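Local coordinates for cytochrome c (Chlorobaculum tepidum, PDB 3A9F), which probably carries electrons to the photosynthetic P840 reaction centre through the single heme c of its C-terminal domain, at residues F25-A30 / G85-E90. Numbering follows the deposited sequence.
Sequences FDFDAA and GIWLHE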
ATOM      1  N   PHE A  25     -12.325  -0.041  10.291  1.00 21.66           N
ATOM      2  CA  PHE A  25     -10.959   0.367   9.941  1.00 20.80           C
ATOM      3  C   PHE A  25     -10.864   1.874   9.797  1.00 20.95           C
ATOM      4  O   PHE A  25     -11.728   2.505   9.174  1.00 21.66           O
ATOM      5  CB  PHE A  25     -10.596  -0.327   8.629  1.00 19.82           C
ATOM      6  CG  PHE A  25      -9.178  -0.079   8.138  1.00 18.92           C
ATOM      7  CD1 PHE A  25      -8.088  -0.758   8.673  1.00 20.59           C
ATOM      8  CD2 PHE A  25      -8.958   0.778   7.071  1.00 19.32           C
ATOM      9  CE1 PHE A  25      -6.795  -0.509   8.170  1.00 21.35           C
ATOM     10  CE2 PHE A  25      -7.686   0.992   6.564  1.00 21.09           C
ATOM     11  CZ  PHE A  25      -6.620   0.340   7.113  1.00 21.87           C
ATOM     12  N   ASP A  26      -9.788   2.444  10.342  1.00 20.58           N
ATOM     13  CA  ASP A  26      -9.565   3.884  10.279  1.00 21.14           C
ATOM     14  C   ASP A  26      -8.804   4.198   8.991  1.00 20.34           C
ATOM     15  O   ASP A  26      -7.563   4.176   8.929  1.00 19.87           O
ATOM     16  CB  ASP A  26      -8.814   4.379  11.514  1.00 22.11           C
ATOM     17  CG  ASP A  26      -8.697   5.895  11.570  1.00 24.41           C
ATOM     18  OD1 ASP A  26      -8.900   6.566  10.537  1.00 25.19           O
ATOM     19  OD2 ASP A  26      -8.397   6.414  12.672  1.00 29.48           O
ATOM     20  N   PHE A  27      -9.561   4.507   7.949  1.00 20.72           N
ATOM     21  CA  PHE A  27      -8.961   4.819   6.659  1.00 21.43           C
ATOM     22  C   PHE A  27      -8.170   6.122   6.670  1.00 21.16           C
ATOM     23  O   PHE A  27      -7.198   6.268   5.919  1.00 21.24           O
ATOM     24  CB  PHE A  27     -10.023   4.847   5.564  1.00 21.97           C
ATOM     25  CG  PHE A  27     -10.549   3.486   5.211  1.00 23.49           C
ATOM     26  CD1 PHE A  27      -9.862   2.665   4.314  1.00 24.20           C
ATOM     27  CD2 PHE A  27     -11.746   3.029   5.766  1.00 23.53           C
ATOM     28  CE1 PHE A  27     -10.352   1.392   3.987  1.00 24.26           C
ATOM     29  CE2 PHE A  27     -12.244   1.751   5.453  1.00 24.22           C
ATOM     30  CZ  PHE A  27     -11.550   0.938   4.559  1.00 24.84           C
ATOM     31  N   ASP A  28      -8.571   7.073   7.512  1.00 21.97           N
ATOM     32  CA  ASP A  28      -7.865   8.361   7.570  1.00 23.10           C
ATOM     33  C   ASP A  28      -6.457   8.170   8.103  1.00 21.46           C
ATOM     34  O   ASP A  28      -5.486   8.715   7.542  1.00 21.26           O
ATOM     35  CB  ASP A  28      -8.630   9.374   8.432  1.00 24.82           C
ATOM     36  CG  ASP A  28      -9.957   9.806   7.809  1.00 29.59           C
ATOM     37  OD1 ASP A  28     -10.103   9.769   6.562  1.00 33.29           O
ATOM     38  OD2 ASP A  28     -10.861  10.195   8.582  1.00 36.53           O
ATOM     39  N   ALA A  29      -6.330   7.389   9.174  1.00 20.90           N
ATOM     40  CA  ALA A  29      -5.026   7.083   9.752  1.00 19.95           C
ATOM     41  C   ALA A  29      -4.205   6.258   8.766  1.00 18.08           C
ATOM     42  O   ALA A  29      -2.993   6.465   8.636  1.00 18.22           O
ATOM     43  CB  ALA A  29      -5.186   6.339  11.071  1.00 20.58           C
ATOM     44  N   ALA A  30      -4.856   5.347   8.048  1.00 18.01           N
ATOM     45  CA  ALA A  30      -4.151   4.524   7.060  1.00 16.94           C
ATOM     46  C   ALA A  30      -3.565   5.379   5.951  1.00 17.02           C
ATOM     47  O   ALA A  30      -2.421   5.177   5.556  1.00 16.67           O
ATOM     48  CB  ALA A  30      -5.078   3.473   6.479  1.00 17.67           C
ATOM     49  N   GLY A  85      -1.559  -1.786   2.472  1.00 16.17           N
ATOM     50  CA  GLY A  85      -2.236  -2.586   1.446  1.00 17.11           C
ATOM     51  C   GLY A  85      -3.744  -2.402   1.456  1.00 17.41           C
ATOM     52  O   GLY A  85      -4.368  -2.288   0.405  1.00 18.27           O
ATOM     53  N   ILE A  86      -4.329  -2.383   2.651  1.00 17.07           N
ATOM     54  CA  ILE A  86      -5.771  -2.174   2.753  1.00 17.71           C
ATOM     55  C   ILE A  86      -6.160  -0.820   2.165  1.00 17.76           C
ATOM     56  O   ILE A  86      -7.085  -0.733   1.364  1.00 18.80           O
ATOM     57  CB  ILE A  86      -6.237  -2.286   4.212  1.00 17.52           C
ATOM     58  CG1 ILE A  86      -6.150  -3.747   4.682  1.00 18.74           C
ATOM     59  CG2 ILE A  86      -7.677  -1.740   4.353  1.00 19.45           C
ATOM     60  CD1 ILE A  86      -6.186  -3.900   6.213  1.00 19.79           C
ATOM     61  N   TRP A  87      -5.448   0.239   2.540  1.00 17.79           N
ATOM     62  CA  TRP A  87      -5.820   1.565   2.047  1.00 18.22           C
ATOM     63  C   TRP A  87      -5.625   1.651   0.534  1.00 18.41           C
ATOM     64  O   TRP A  87      -6.504   2.147  -0.180  1.00 19.58           O
ATOM     65  CB  TRP A  87      -5.042   2.688   2.759  1.00 18.63           C
ATOM     66  CG  TRP A  87      -5.608   4.028   2.414  1.00 19.54           C
ATOM     67  CD1 TRP A  87      -6.616   4.679   3.070  1.00 20.86           C
ATOM     68  CD2 TRP A  87      -5.266   4.840   1.293  1.00 21.65           C
ATOM     69  NE1 TRP A  87      -6.907   5.860   2.438  1.00 22.75           N
ATOM     70  CE2 TRP A  87      -6.098   5.984   1.341  1.00 23.16           C
ATOM     71  CE3 TRP A  87      -4.323   4.726   0.260  1.00 22.76           C
ATOM     72  CZ2 TRP A  87      -6.016   7.011   0.393  1.00 25.96           C
ATOM     73  CZ3 TRP A  87      -4.241   5.744  -0.684  1.00 25.78           C
ATOM     74  CH2 TRP A  87      -5.089   6.873  -0.611  1.00 26.92           C
ATOM     75  N   LEU A  88      -4.483   1.183   0.030  1.00 18.62           N
ATOM     76  CA  LEU A  88      -4.266   1.256  -1.416  1.00 19.44           C
ATOM     77  C   LEU A  88      -5.317   0.434  -2.166  1.00 20.17           C
ATOM     78  O   LEU A  88      -5.839   0.883  -3.203  1.00 21.06           O
ATOM     79  CB  LEU A  88      -2.878   0.768  -1.785  1.00 19.56           C
ATOM     80  CG  LEU A  88      -1.736   1.677  -1.357  1.00 19.25           C
ATOM     81  CD1 LEU A  88      -0.416   0.912  -1.509  1.00 20.28           C
ATOM     82  CD2 LEU A  88      -1.736   2.992  -2.159  1.00 20.08           C
ATOM     83  N   HIS A  89      -5.640  -0.752  -1.644  1.00 20.49           N
ATOM     84  CA  HIS A  89      -6.611  -1.610  -2.309  1.00 21.47           C
ATOM     85  C   HIS A  89      -8.000  -0.956  -2.348  1.00 21.76           C
ATOM     86  O   HIS A  89      -8.680  -0.982  -3.386  1.00 23.27           O
ATOM     87  CB  HIS A  89      -6.661  -2.980  -1.625  1.00 21.97           C
ATOM     88  CG  HIS A  89      -7.672  -3.900  -2.220  1.00 24.74           C
ATOM     89  ND1 HIS A  89      -8.666  -4.486  -1.472  1.00 26.39           N
ATOM     90  CD2 HIS A  89      -7.864  -4.307  -3.497  1.00 28.56           C
ATOM     91  CE1 HIS A  89      -9.423  -5.227  -2.263  1.00 27.29           C
ATOM     92  NE2 HIS A  89      -8.956  -5.138  -3.495  1.00 29.68           N
ATOM     93  N   GLU A  90      -8.428  -0.365  -1.232  1.00 22.03           N
ATOM     94  CA  GLU A  90      -9.818   0.106  -1.115  1.00 22.86           C
ATOM     95  C   GLU A  90     -10.061   1.556  -1.511  1.00 24.28           C
ATOM     96  O   GLU A  90     -11.191   1.910  -1.867  1.00 25.55           O
ATOM     97  CB  GLU A  90     -10.352  -0.154   0.295  1.00 22.86           C
ATOM     98  CG  GLU A  90     -10.322  -1.646   0.637  1.00 23.91           C
ATOM     99  CD  GLU A  90     -11.210  -2.079   1.795  1.00 24.59           C
ATOM    100  OE1 GLU A  90     -12.032  -1.278   2.293  1.00 26.92           O
ATOM    101  OE2 GLU A  90     -11.082  -3.253   2.203  1.00 24.98           O
TER
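The packing of N-terminal helix 27-37 against C-terminal helix 78-91, a hallmark of the cytochrome c fold, starts where Phe25, just ahead of the N-cap, joins Phe27 and Ala30 in meeting Ile86, Trp87 and Glu90. In Phe25, chi1 -177° sets CG anti to the backbone N, toward helix 78-91, and the side chain meets Ile86 tip to tip: Ile86 CG2 lies 3.8 Å from the ring centroid and 22° off the normal, a CH-pi contact over one face. Phe27 turns its own face to Phe25, whose CD2 stands 3.3 Å above the centre of that ring. At the Phe27 edge, near its plane, lie Trp87 CD1 and Glu90 OE1, the latter 3.2 Å from CZ, a C-H edge meeting a carboxylate oxygen as the side chains cross at about a right angle; Glu90 OE2 accepts from Ala21 N. Ala30 CB rests 3.8 Å from Trp87 CB, in the pair whose CA atoms come nearest, 6.1 Å apart. An alanine in place of Phe25 would probably leave Ile86 CG2 and the face of Phe27 without their shared aromatic partner. Asp26 N-caps helix 27-37, its OD1 accepting from Ala29 N. Trp87 extends the contact to Lys31 and Val34, while Leu88 touches heme c and packs on helix 61-70.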